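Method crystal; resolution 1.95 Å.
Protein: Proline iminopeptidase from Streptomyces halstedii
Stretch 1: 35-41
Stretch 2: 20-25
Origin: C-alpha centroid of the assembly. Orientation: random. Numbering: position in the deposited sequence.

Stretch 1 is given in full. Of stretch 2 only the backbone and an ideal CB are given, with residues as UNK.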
ATOM      1  N   TRP A  35      12.397   7.860   7.360  1.00 37.25           N
ATOM      2  CA  TRP A  35      12.323   9.050   6.510  1.00 35.90           C
ATOM      3  C   TRP A  35      10.885   9.441   6.199  1.00 36.25           C
ATOM      4  O   TRP A  35      10.053   8.582   5.879  1.00 34.96           O
ATOM      5  CB  TRP A  35      13.056   8.816   5.190  1.00 36.65           C
ATOM      6  CG  TRP A  35      13.143  10.044   4.323  1.00 36.98           C
ATOM      7  CD1 TRP A  35      14.152  10.982   4.318  1.00 38.19           C
ATOM      8  CD2 TRP A  35      12.186  10.481   3.348  1.00 36.09           C
ATOM      9  NE1 TRP A  35      13.870  11.974   3.405  1.00 37.77           N
ATOM     10  CE2 TRP A  35      12.677  11.686   2.789  1.00 37.11           C
ATOM     11  CE3 TRP A  35      10.964   9.973   2.889  1.00 35.20           C
ATOM     12  CZ2 TRP A  35      11.982  12.391   1.800  1.00 36.89           C
ATOM     13  CZ3 TRP A  35      10.278  10.669   1.908  1.00 34.66           C
ATOM     14  CH2 TRP A  35      10.788  11.876   1.375  1.00 35.93           C
ATOM     15  N   TYR A  36      10.617  10.747   6.243  1.00 36.25           N
ATOM     16  CA  TYR A  36       9.271  11.294   6.030  1.00 36.51           C
ATOM     17  C   TYR A  36       9.300  12.584   5.218  1.00 36.69           C
ATOM     18  O   TYR A  36      10.348  13.195   5.000  1.00 38.60           O
ATOM     19  CB  TYR A  36       8.598  11.584   7.381  1.00 35.64           C
ATOM     20  CG  TYR A  36       9.160  12.830   8.038  1.00 37.35           C
ATOM     21  CD1 TYR A  36      10.297  12.760   8.836  1.00 38.66           C
ATOM     22  CD2 TYR A  36       8.583  14.081   7.823  1.00 37.12           C
ATOM     23  CE1 TYR A  36      10.842  13.895   9.415  1.00 39.68           C
ATOM     24  CE2 TYR A  36       9.119  15.223   8.397  1.00 38.07           C
ATOM     25  CZ  TYR A  36      10.250  15.119   9.192  1.00 39.27           C
ATOM     26  OH  TYR A  36      10.794  16.229   9.778  1.00 40.01           O
ATOM     27  N   ARG A  37       8.115  13.019   4.828  1.00 38.02           N
ATOM     28  CA  ARG A  37       7.927  14.282   4.124  1.00 38.07           C
ATOM     29  C   ARG A  37       6.492  14.783   4.378  1.00 36.60           C
ATOM     30  O   ARG A  37       5.531  14.007   4.275  1.00 35.55           O
ATOM     31  CB  ARG A  37       8.203  14.046   2.633  1.00 40.74           C
ATOM     32  CG  ARG A  37       7.330  14.813   1.663  1.00 42.21           C
ATOM     33  CD  ARG A  37       6.905  13.962   0.482  1.00 42.42           C
ATOM     34  NE  ARG A  37       7.446  14.469  -0.771  1.00 45.47           N
ATOM     35  CZ  ARG A  37       6.933  15.468  -1.489  1.00 45.25           C
ATOM     36  NH1 ARG A  37       5.842  16.117  -1.109  1.00 44.95           N
ATOM     37  NH2 ARG A  37       7.530  15.817  -2.616  1.00 47.69           N
ATOM     38  N   VAL A  38       6.349  16.066   4.708  1.00 34.56           N
ATOM     39  CA  VAL A  38       5.038  16.695   4.864  1.00 33.16           C
ATOM     40  C   VAL A  38       4.785  17.655   3.712  1.00 34.19           C
ATOM     41  O   VAL A  38       5.677  18.432   3.319  1.00 34.64           O
ATOM     42  CB  VAL A  38       4.925  17.480   6.188  1.00 32.65           C
ATOM     43  CG1 VAL A  38       3.537  18.086   6.326  1.00 32.48           C
ATOM     44  CG2 VAL A  38       5.249  16.587   7.383  1.00 32.33           C
ATOM     45  N   THR A  39       3.581  17.593   3.156  1.00 33.09           N
ATOM     46  CA  THR A  39       3.129  18.593   2.196  1.00 33.95           C
ATOM     47  C   THR A  39       1.967  19.349   2.827  1.00 36.16           C
ATOM     48  O   THR A  39       1.075  18.736   3.428  1.00 34.30           O
ATOM     49  CB  THR A  39       2.713  17.952   0.868  1.00 32.74           C
ATOM     50  OG1 THR A  39       3.713  17.004   0.474  1.00 32.10           O
ATOM     51  CG2 THR A  39       2.570  19.007  -0.208  1.00 33.80           C
ATOM     52  N   GLY A  40       1.999  20.678   2.716  1.00 38.04           N
ATOM     53  CA  GLY A  40       1.031  21.551   3.387  1.00 39.47           C
ATOM     54  C   GLY A  40       1.428  21.823   4.829  1.00 40.34           C
ATOM     55  O   GLY A  40       2.561  21.561   5.231  1.00 40.34           O
ATOM     56  N   ASP A  41       0.482  22.333   5.612  1.00 43.24           N
ATOM     57  CA  ASP A  41       0.754  22.799   6.974  1.00 46.85           C
ATOM     58  C   ASP A  41       0.103  21.875   8.008  1.00 46.53           C
ATOM     59  O   ASP A  41      -1.117  21.818   8.092  1.00 46.39           O
ATOM     60  CB  ASP A  41       0.227  24.237   7.109  1.00 49.63           C
ATOM     61  CG  ASP A  41       0.648  24.914   8.410  1.00 53.65           C
ATOM     62  OD1 ASP A  41       1.204  24.245   9.318  1.00 54.85           O
ATOM     63  OD2 ASP A  41       0.409  26.138   8.526  1.00 58.40           O
ATOM     64  N   UNK A  20       5.790  19.000  -3.791  1.00 56.76           N
ATOM     65  CA  UNK A  20       6.596  20.119  -3.282  1.00 56.03           C
ATOM     66  C   UNK A  20       6.436  20.311  -1.755  1.00 53.19           C
ATOM     67  O   UNK A  20       5.546  21.037  -1.327  1.00 51.34           O
ATOM     68  CB  UNK A  20       6.204  21.407  -4.008  1.00 56.03           C
ATOM     69  N   UNK A  21       7.308  19.675  -0.943  1.00 51.68           N
ATOM     70  CA  UNK A  21       7.119  19.487   0.512  1.00 49.59           C
ATOM     71  C   UNK A  21       7.441  20.656   1.455  1.00 49.91           C
ATOM     72  O   UNK A  21       8.434  21.354   1.272  1.00 52.13           O
ATOM     73  CB  UNK A  21       7.983  18.302   0.948  1.00 49.59           C
ATOM     74  N   UNK A  22       6.621  20.822   2.490  1.00 47.74           N
ATOM     75  CA  UNK A  22       6.822  21.877   3.470  1.00 47.61           C
ATOM     76  C   UNK A  22       7.857  21.471   4.520  1.00 47.88           C
ATOM     77  O   UNK A  22       8.359  22.321   5.248  1.00 50.33           O
ATOM     78  CB  UNK A  22       5.495  22.229   4.145  1.00 47.61           C
ATOM     79  N   UNK A  23       8.166  20.178   4.596  1.00 46.00           N
ATOM     80  CA  UNK A  23       9.195  19.665   5.501  1.00 45.17           C
ATOM     81  C   UNK A  23       9.574  18.226   5.131  1.00 44.93           C
ATOM     82  O   UNK A  23       8.749  17.476   4.607  1.00 40.85           O
ATOM     83  CB  UNK A  23       8.710  19.729   6.951  1.00 45.17           C
ATOM     84  N   UNK A  24      10.828  17.857   5.386  1.00 46.43           N
ATOM     85  CA  UNK A  24      11.297  16.490   5.163  1.00 46.91           C
ATOM     86  C   UNK A  24      12.536  16.199   5.996  1.00 48.03           C
ATOM     87  O   UNK A  24      13.246  17.110   6.406  1.00 51.03           O
ATOM     88  CB  UNK A  24      11.595  16.260   3.680  1.00 46.91           C
ATOM     89  N   UNK A  25      12.804  14.923   6.224  1.00 46.69           N
ATOM     90  CA  UNK A  25      13.942  14.513   7.034  1.00 46.00           C
ATOM     91  C   UNK A  25      13.721  13.120   7.563  1.00 44.70           C
ATOM     92  O   UNK A  25      12.989  12.332   6.958  1.00 42.90           O
ATOM     93  CB  UNK A  25      14.177  15.491   8.187  1.00 46.00           C
TER

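Residues 35-39 form a strand, and residues 23-25 run antiparallel to it, at 178°. The backbones pair by hydrogen bonds at 36 with 25 and at 38 with 23.

Position 20 lies beside the end of the strand. Its CA-to-CB bond points away, and an ideal CB has no atom of stretch 1 within 5.5 Å. Many side chains would suit it. The residue is Pro 20. Its backbone does the touching: Thr 39 CG2 lies 3.8 Å from Pro 20 O, and Arg 37 NH2 lies 3.8 Å from Pro 20 N, near the guanidinium plane.

At position 21 the CB points sideways. An ideal CB lies 3.3 Å from Val 38 O and 3.6 Å from Arg 37 CG. Phi is -80° and psi 141°, which most residues can adopt, proline included. The nitrogen makes no hydrogen bond to stretch 1, so a proline would cost none there. A compact, largely apolar side chain would suit the arginine's aliphatic part. The residue is Pro 21. Its CD sits over one face of the guanidinium, 3.5 Å from Arg 37 NH2.

Position 22 points toward stretch 1. An ideal CB is a tight 3.2 Å from Gly 40 O, an acceptor. A small side chain with a donor would fit well: serine, or perhaps threonine. The residue is Ser 22. With chi1 at 78° (p), its OG donates to Gly 40 O at 2.6 Å. Its N donates to Val 38 O at 2.7 Å. The side chain thus ties position 22 to Gly 40, just past the strand.

Position 23 shares a face of the sheet with Val 38 and Tyr 36. An ideal CB is 4.5 Å from Val 38 CB and 4.8 Å from Tyr 36 CE2. Alanine, valine or threonine would be plausible. The residue is Ala 23. Its CB makes an apolar contact with Val 38 CB. Val 38 N donates to Ala 23 O (2.8 Å), and Ala 23 N donates to Val 38 O (3.3 Å), an oxygen shared with position 22.

Position 24 shares the other face with Arg 37, in a non-hydrogen-bonded pair. An ideal CB is 4.2 Å from Arg 37 CB and 4.3 Å from Trp 35 CZ2. A long side chain with an aliphatic stem would suit, and an acid might also answer the arginine's charge. The residue is Lys 24. Its CB meets Arg 37 CB at 4.2 Å, a contact of aliphatic carbons. Both side chains carry a positive charge, and Lys 24 NZ stays 5.4 Å from Arg 37 NH2.

Position 25 has phi 158° and psi -155°. A CB would be jammed against the preceding carbonyl oxygen and would lie 3.8 Å from Tyr 36 OH. The backbone angles call for glycine. The residue is Gly 25. The Tyr 36 ring lies with one face over its nitrogen. Tyr 36 N donates to Gly 25 O (2.9 Å), and Gly 25 N returns a bond to Tyr 36 O (3.2 Å).

Stretch 2 (20-25) PPSAKG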
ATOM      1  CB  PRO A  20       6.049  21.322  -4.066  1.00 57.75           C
ATOM      2  CG  PRO A  20       4.638  20.945  -4.391  1.00 57.51           C
ATOM      3  CD  PRO A  20       4.624  19.454  -4.574  1.00 56.44           C
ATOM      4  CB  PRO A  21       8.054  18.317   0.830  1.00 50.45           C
ATOM      5  CG  PRO A  21       9.137  18.409  -0.187  1.00 51.67           C
ATOM      6  CD  PRO A  21       8.532  19.006  -1.427  1.00 52.59           C
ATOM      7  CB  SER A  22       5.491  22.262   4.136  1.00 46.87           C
ATOM      8  OG  SER A  22       5.098  21.314   5.124  1.00 47.70           O
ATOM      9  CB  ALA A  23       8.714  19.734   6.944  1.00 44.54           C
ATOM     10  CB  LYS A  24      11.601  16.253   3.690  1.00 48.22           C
ATOM     11  CG  LYS A  24      12.788  17.043   3.163  1.00 51.49           C
ATOM     12  CD  LYS A  24      13.139  16.654   1.734  1.00 53.71           C
ATOM     13  CE  LYS A  24      11.982  16.930   0.785  1.00 54.40           C
ATOM     14  NZ  LYS A  24      12.388  16.905  -0.648  1.00 56.32           N
TER
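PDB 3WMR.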